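Local coordinates for protein short-chain-enoyl-CoA hydratase (Clostridium acetobutylicum, PDB 5Z7R) that catalyses the reversible hydration of crotonyl-CoA, and also accepts hexenoyl-CoA but not longer analogs, as a member of the crotonase family, at residues A[79-82]-A[83-87]; A[157-160]-A[161-165]. All coordinates share one frame; numbering follows the deposited sequence.

Contact 1: A[79-82]-A[83-87]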
ATOM      1  N   GLY A  79     -20.097 -20.311  -2.767  1.00 29.90           N
ATOM      2  CA  GLY A  79     -18.785 -20.430  -2.129  1.00 31.31           C
ATOM      3  C   GLY A  79     -18.307 -19.045  -1.726  1.00 31.67           C
ATOM      4  O   GLY A  79     -18.144 -18.706  -0.538  1.00 33.35           O
ATOM      5  N   ARG A  80     -18.138 -18.219  -2.733  1.00 32.48           N
ATOM      6  CA  ARG A  80     -17.722 -16.846  -2.526  1.00 32.37           C
ATOM      7  C   ARG A  80     -18.495 -16.203  -1.385  1.00 32.42           C
ATOM      8  O   ARG A  80     -17.867 -15.664  -0.495  1.00 32.31           O
ATOM      9  CB  ARG A  80     -17.857 -16.074  -3.839  1.00 30.97           C
ATOM     10  CG  ARG A  80     -17.836 -14.559  -3.735  1.00 30.80           C
ATOM     11  CD  ARG A  80     -17.953 -13.929  -5.130  1.00 29.59           C
ATOM     12  NE  ARG A  80     -17.545 -12.551  -5.057  1.00 29.14           N
ATOM     13  CZ  ARG A  80     -18.285 -11.566  -4.566  1.00 31.17           C
ATOM     14  NH1 ARG A  80     -19.512 -11.780  -4.097  1.00 33.06           N
ATOM     15  NH2 ARG A  80     -17.781 -10.337  -4.533  1.00 32.18           N
ATOM     16  N   LYS A  81     -19.830 -16.305  -1.378  1.00 35.27           N
ATOM     17  CA  LYS A  81     -20.649 -15.608  -0.376  1.00 36.31           C
ATOM     18  C   LYS A  81     -20.345 -16.147   1.006  1.00 35.02           C
ATOM     19  O   LYS A  81     -20.209 -15.378   1.943  1.00 35.33           O
ATOM     20  CB  LYS A  81     -22.164 -15.712  -0.643  1.00 38.64           C
ATOM     21  CG  LYS A  81     -22.960 -14.552  -0.010  1.00 44.30           C
ATOM     22  CD  LYS A  81     -24.449 -14.873   0.258  1.00 49.86           C
ATOM     23  CE  LYS A  81     -25.403 -14.594  -0.921  1.00 52.38           C
ATOM     24  NZ  LYS A  81     -26.331 -13.425  -0.730  1.00 51.96           N
ATOM     25  N   PHE A  82     -20.253 -17.466   1.130  1.00 35.42           N
ATOM     26  CA  PHE A  82     -19.856 -18.100   2.384  1.00 36.46           C
ATOM     27  C   PHE A  82     -18.541 -17.473   2.907  1.00 33.09           C
ATOM     28  O   PHE A  82     -18.501 -16.906   4.024  1.00 30.65           O
ATOM     29  CB  PHE A  82     -19.677 -19.587   2.142  1.00 40.31           C
ATOM     30  CG  PHE A  82     -19.615 -20.410   3.392  1.00 43.33           C
ATOM     31  CD1 PHE A  82     -20.630 -20.344   4.337  1.00 46.69           C
ATOM     32  CD2 PHE A  82     -18.562 -21.290   3.607  1.00 45.00           C
ATOM     33  CE1 PHE A  82     -20.585 -21.127   5.488  1.00 47.60           C
ATOM     34  CE2 PHE A  82     -18.510 -22.065   4.759  1.00 48.17           C
ATOM     35  CZ  PHE A  82     -19.530 -21.990   5.698  1.00 45.20           C
ATOM     36  N   GLY A  83     -17.503 -17.518   2.068  1.00 28.29           N
ATOM     37  CA  GLY A  83     -16.201 -16.925   2.398  1.00 25.52           C
ATOM     38  C   GLY A  83     -16.305 -15.530   2.941  1.00 25.46           C
ATOM     39  O   GLY A  83     -15.731 -15.218   3.985  1.00 26.07           O
ATOM     40  N   ILE A  84     -17.055 -14.676   2.253  1.00 25.80           N
ATOM     41  CA  ILE A  84     -17.212 -13.282   2.669  1.00 27.27           C
ATOM     42  C   ILE A  84     -17.892 -13.192   4.036  1.00 28.32           C
ATOM     43  O   ILE A  84     -17.544 -12.357   4.869  1.00 28.42           O
ATOM     44  CB  ILE A  84     -18.006 -12.450   1.594  1.00 27.80           C
ATOM     45  CG1 ILE A  84     -17.120 -12.198   0.372  1.00 28.08           C
ATOM     46  CG2 ILE A  84     -18.502 -11.111   2.138  1.00 26.55           C
ATOM     47  CD1 ILE A  84     -17.829 -11.610  -0.835  1.00 28.90           C
ATOM     48  N   LEU A  85     -18.889 -14.032   4.273  1.00 34.63           N
ATOM     49  CA  LEU A  85     -19.670 -13.910   5.515  1.00 35.06           C
ATOM     50  C   LEU A  85     -18.859 -14.359   6.728  1.00 31.20           C
ATOM     51  O   LEU A  85     -18.848 -13.682   7.743  1.00 28.14           O
ATOM     52  CB  LEU A  85     -20.989 -14.669   5.405  1.00 38.02           C
ATOM     53  CG  LEU A  85     -21.947 -14.083   4.343  1.00 42.33           C
ATOM     54  CD1 LEU A  85     -23.313 -14.773   4.393  1.00 40.82           C
ATOM     55  CD2 LEU A  85     -22.081 -12.555   4.446  1.00 40.34           C
ATOM     56  N   GLY A  86     -18.160 -15.482   6.593  1.00 30.43           N
ATOM     57  CA  GLY A  86     -17.235 -15.924   7.633  1.00 31.73           C
ATOM     58  C   GLY A  86     -16.238 -14.828   7.954  1.00 31.67           C
ATOM     59  O   GLY A  86     -16.206 -14.296   9.078  1.00 29.97           O
ATOM     60  N   ASN A  87     -15.449 -14.463   6.933  1.00 31.14           N
ATOM     61  CA  ASN A  87     -14.476 -13.360   7.043  1.00 27.84           C
ATOM     62  C   ASN A  87     -15.037 -12.077   7.644  1.00 26.96           C
ATOM     63  O   ASN A  87     -14.361 -11.365   8.416  1.00 23.02           O
ATOM     64  CB  ASN A  87     -13.885 -13.061   5.673  1.00 26.54           C
ATOM     65  CG  ASN A  87     -12.661 -13.867   5.403  1.00 23.79           C
ATOM     66  OD1 ASN A  87     -11.669 -13.722   6.106  1.00 23.28           O
ATOM     67  ND2 ASN A  87     -12.709 -14.723   4.399  1.00 24.78           N
TER
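The guanidinium of Arg80 carries the methyl CD1 of Ile84 on one of its faces, 3.6 Å above the plane and displaced toward the rim. NH1 is the nearest guanidinium atom to that methyl, at 3.7 Å from Ile84 CD1. The two side chains, one helical turn apart, run side by side in the same direction: with CG opposite the backbone N (chi1 164°) and an extended chain out to NE, Arg80 brings a face of its flat end against the isoleucine methyl. Its charge is used between subunits, NE in a salt bridge to Glu231 of a second subunit and NH2 in another to Glu97 of a third.

The second flat group, the ring of Phe82, meets the ring of Phe143, their planes about 60° apart, and packs on Phe233 of the second subunit. Underneath runs regular i to i+4 bonding, such as Gly83 N to Gly79 O at 2.9 Å and Gly86 N to Phe82 O at 3.0 Å. Gly83 O accepts twice: besides the backbone N of Asn87 it takes Asn87 ND2 at 3.1 Å, from above the carbonyl plane and on the opposite face. The same ND2 bonds Glu229 of the second subunit. All of this lies within helix 76-95, which leads into strand 100-104 of the main sheet and here packs against residues 226-233 of the second subunit, within its helix 222-236.

Contact 2: A[157-160]-A[161-165]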
ATOM      1  N   MET A 157       6.426 -20.702   6.508  1.00 27.15           N
ATOM      2  CA  MET A 157       5.687 -21.676   7.308  1.00 27.92           C
ATOM      3  C   MET A 157       4.211 -21.749   6.924  1.00 27.74           C
ATOM      4  O   MET A 157       3.637 -22.843   6.875  1.00 28.61           O
ATOM      5  CB  MET A 157       5.793 -21.389   8.815  1.00 28.50           C
ATOM      6  CG  MET A 157       6.985 -22.003   9.527  1.00 29.94           C
ATOM      7  SD  MET A 157       7.275 -23.788   9.363  1.00 30.69           S
ATOM      8  CE  MET A 157       5.651 -24.472   9.394  1.00 31.06           C
ATOM      9  N   ALA A 158       3.590 -20.594   6.676  1.00 27.20           N
ATOM     10  CA  ALA A 158       2.201 -20.543   6.244  1.00 24.02           C
ATOM     11  C   ALA A 158       2.047 -21.348   4.960  1.00 26.05           C
ATOM     12  O   ALA A 158       1.125 -22.180   4.851  1.00 27.41           O
ATOM     13  CB  ALA A 158       1.763 -19.112   6.044  1.00 24.70           C
ATOM     14  N   LYS A 159       2.958 -21.153   4.007  1.00 23.70           N
ATOM     15  CA  LYS A 159       2.870 -21.878   2.769  1.00 25.95           C
ATOM     16  C   LYS A 159       3.013 -23.381   2.941  1.00 26.99           C
ATOM     17  O   LYS A 159       2.335 -24.171   2.275  1.00 24.27           O
ATOM     18  CB  LYS A 159       3.888 -21.347   1.751  1.00 28.19           C
ATOM     19  CG  LYS A 159       3.486 -20.003   1.156  1.00 28.62           C
ATOM     20  CD  LYS A 159       4.556 -19.458   0.222  1.00 28.42           C
ATOM     21  CE  LYS A 159       3.995 -18.346  -0.638  1.00 28.60           C
ATOM     22  NZ  LYS A 159       4.827 -18.105  -1.840  1.00 29.24           N
ATOM     23  N   GLN A 160       3.908 -23.789   3.829  1.00 31.27           N
ATOM     24  CA  GLN A 160       4.078 -25.219   4.085  1.00 31.92           C
ATOM     25  C   GLN A 160       2.830 -25.815   4.728  1.00 29.84           C
ATOM     26  O   GLN A 160       2.388 -26.891   4.363  1.00 29.49           O
ATOM     27  CB  GLN A 160       5.294 -25.489   4.967  1.00 32.54           C
ATOM     28  CG  GLN A 160       5.684 -26.961   4.971  1.00 33.43           C
ATOM     29  CD  GLN A 160       6.802 -27.267   5.929  1.00 34.75           C
ATOM     30  OE1 GLN A 160       7.940 -26.914   5.679  1.00 37.45           O
ATOM     31  NE2 GLN A 160       6.480 -27.913   7.042  1.00 36.48           N
ATOM     32  N   LEU A 161       2.281 -25.107   5.700  1.00 29.10           N
ATOM     33  CA  LEU A 161       1.089 -25.569   6.387  1.00 28.62           C
ATOM     34  C   LEU A 161      -0.119 -25.680   5.449  1.00 27.05           C
ATOM     35  O   LEU A 161      -0.851 -26.656   5.504  1.00 29.64           O
ATOM     36  CB  LEU A 161       0.774 -24.642   7.571  1.00 29.99           C
ATOM     37  CG  LEU A 161       1.135 -25.114   8.994  1.00 30.93           C
ATOM     38  CD1 LEU A 161       2.353 -26.016   9.088  1.00 30.80           C
ATOM     39  CD2 LEU A 161       1.297 -23.885   9.880  1.00 32.39           C
ATOM     40  N   ILE A 162      -0.317 -24.695   4.588  1.00 26.87           N
ATOM     41  CA  ILE A 162      -1.469 -24.686   3.677  1.00 24.97           C
ATOM     42  C   ILE A 162      -1.323 -25.600   2.472  1.00 24.40           C
ATOM     43  O   ILE A 162      -2.279 -26.266   2.095  1.00 24.69           O
ATOM     44  CB  ILE A 162      -1.844 -23.266   3.238  1.00 23.73           C
ATOM     45  CG1 ILE A 162      -2.399 -22.464   4.418  1.00 25.28           C
ATOM     46  CG2 ILE A 162      -2.954 -23.294   2.200  1.00 23.60           C
ATOM     47  CD1 ILE A 162      -2.405 -20.939   4.217  1.00 25.32           C
ATOM     48  N   PHE A 163      -0.147 -25.663   1.867  1.00 26.22           N
ATOM     49  CA  PHE A 163       0.046 -26.579   0.749  1.00 27.25           C
ATOM     50  C   PHE A 163       0.056 -28.030   1.180  1.00 29.29           C
ATOM     51  O   PHE A 163      -0.469 -28.860   0.446  1.00 33.69           O
ATOM     52  CB  PHE A 163       1.332 -26.329  -0.056  1.00 26.18           C
ATOM     53  CG  PHE A 163       1.493 -24.932  -0.576  1.00 25.50           C
ATOM     54  CD1 PHE A 163       0.426 -24.057  -0.692  1.00 26.76           C
ATOM     55  CD2 PHE A 163       2.749 -24.489  -0.983  1.00 24.77           C
ATOM     56  CE1 PHE A 163       0.621 -22.757  -1.150  1.00 26.31           C
ATOM     57  CE2 PHE A 163       2.936 -23.195  -1.454  1.00 24.13           C
ATOM     58  CZ  PHE A 163       1.878 -22.333  -1.537  1.00 24.68           C
ATOM     59  N   THR A 164       0.662 -28.361   2.326  1.00 29.76           N
ATOM     60  CA  THR A 164       0.662 -29.761   2.825  1.00 30.57           C
ATOM     61  C   THR A 164      -0.630 -30.147   3.523  1.00 33.68           C
ATOM     62  O   THR A 164      -1.037 -31.300   3.451  1.00 34.59           O
ATOM     63  CB  THR A 164       1.783 -30.068   3.857  1.00 32.16           C
ATOM     64  OG1 THR A 164       1.584 -29.290   5.066  1.00 34.04           O
ATOM     65  CG2 THR A 164       3.169 -29.823   3.268  1.00 31.04           C
ATOM     66  N   ALA A 165      -1.237 -29.191   4.231  1.00 34.46           N
ATOM     67  CA  ALA A 165      -2.445 -29.429   5.055  1.00 35.11           C
ATOM     68  C   ALA A 165      -2.217 -30.270   6.310  1.00 35.00           C
ATOM     69  O   ALA A 165      -3.170 -30.754   6.899  1.00 39.65           O
ATOM     70  CB  ALA A 165      -3.540 -30.050   4.216  1.00 33.94           C
TER
HETATM   71  O   HOH W   1       3.867 -29.626   6.974  1.00 28.29           O
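Lys159 and Phe163 meet on the last turns of helix 155-164 in the crotonase fold, where Ala165, with positive phi, leaves the helical path. CB of Lys159 makes an off-centre CH-pi contact with the Phe163 ring, 4.2 Å from its centroid. Lys159 O lies over one face of that ring, 3.1 Å above its plane and displaced toward the rim. Met157, folded by chi2 (-53°) and chi3 (-38°), brings CE to within 3.7 Å of Leu161 CD1; Leu161 and Ala158 also pack on helix 145-153, while Ile162 touches Gln132 and Pro141.

Among the polar contacts, the ammonium group of Lys159 forms a salt bridge with Asp120 of the second subunit, and Gln160 OE1 takes a hydrogen bond from Asn180 of that subunit. NE2 of the same amide donates to a water, 3.1 Å away, which in turn donates to Thr164 OG1, also hydrogen-bonded to Gln166 N. Backbone bonds close the turn, Phe163 N reaching Lys159 O at 2.9 Å. Gln160 O is gripped twice, by Thr164 N at 3.0 Å and, from the other face of its carbonyl plane, by the threonine hydroxyl: a chi1 of 65° folds Thr164 OG1 back to within 2.6 Å of that oxygen.

Contact 1 comes first along the chain, on helix 76-95, and contact 2 follows on helix 155-164; the strands 100-104 and 121-125 of the six-stranded mixed sheet fall between them. Their centres are about 21 Å apart and the nearest atoms about 12 Å, so the two do not touch. Both belong to one crotonase fold and both meet a second subunit, while contact 1 reaches a third as well. The inferred catalytic residues lie near both: Phe82 is about 9 Å from Glu134, side chain to side chain, and Ile162 about 6 Å from Glu134 and 8 Å from Glu114; Gly86 is about 8 Å from the Glu114 side chain. The two helices thus combine subunit packing with closeness to the probable active site.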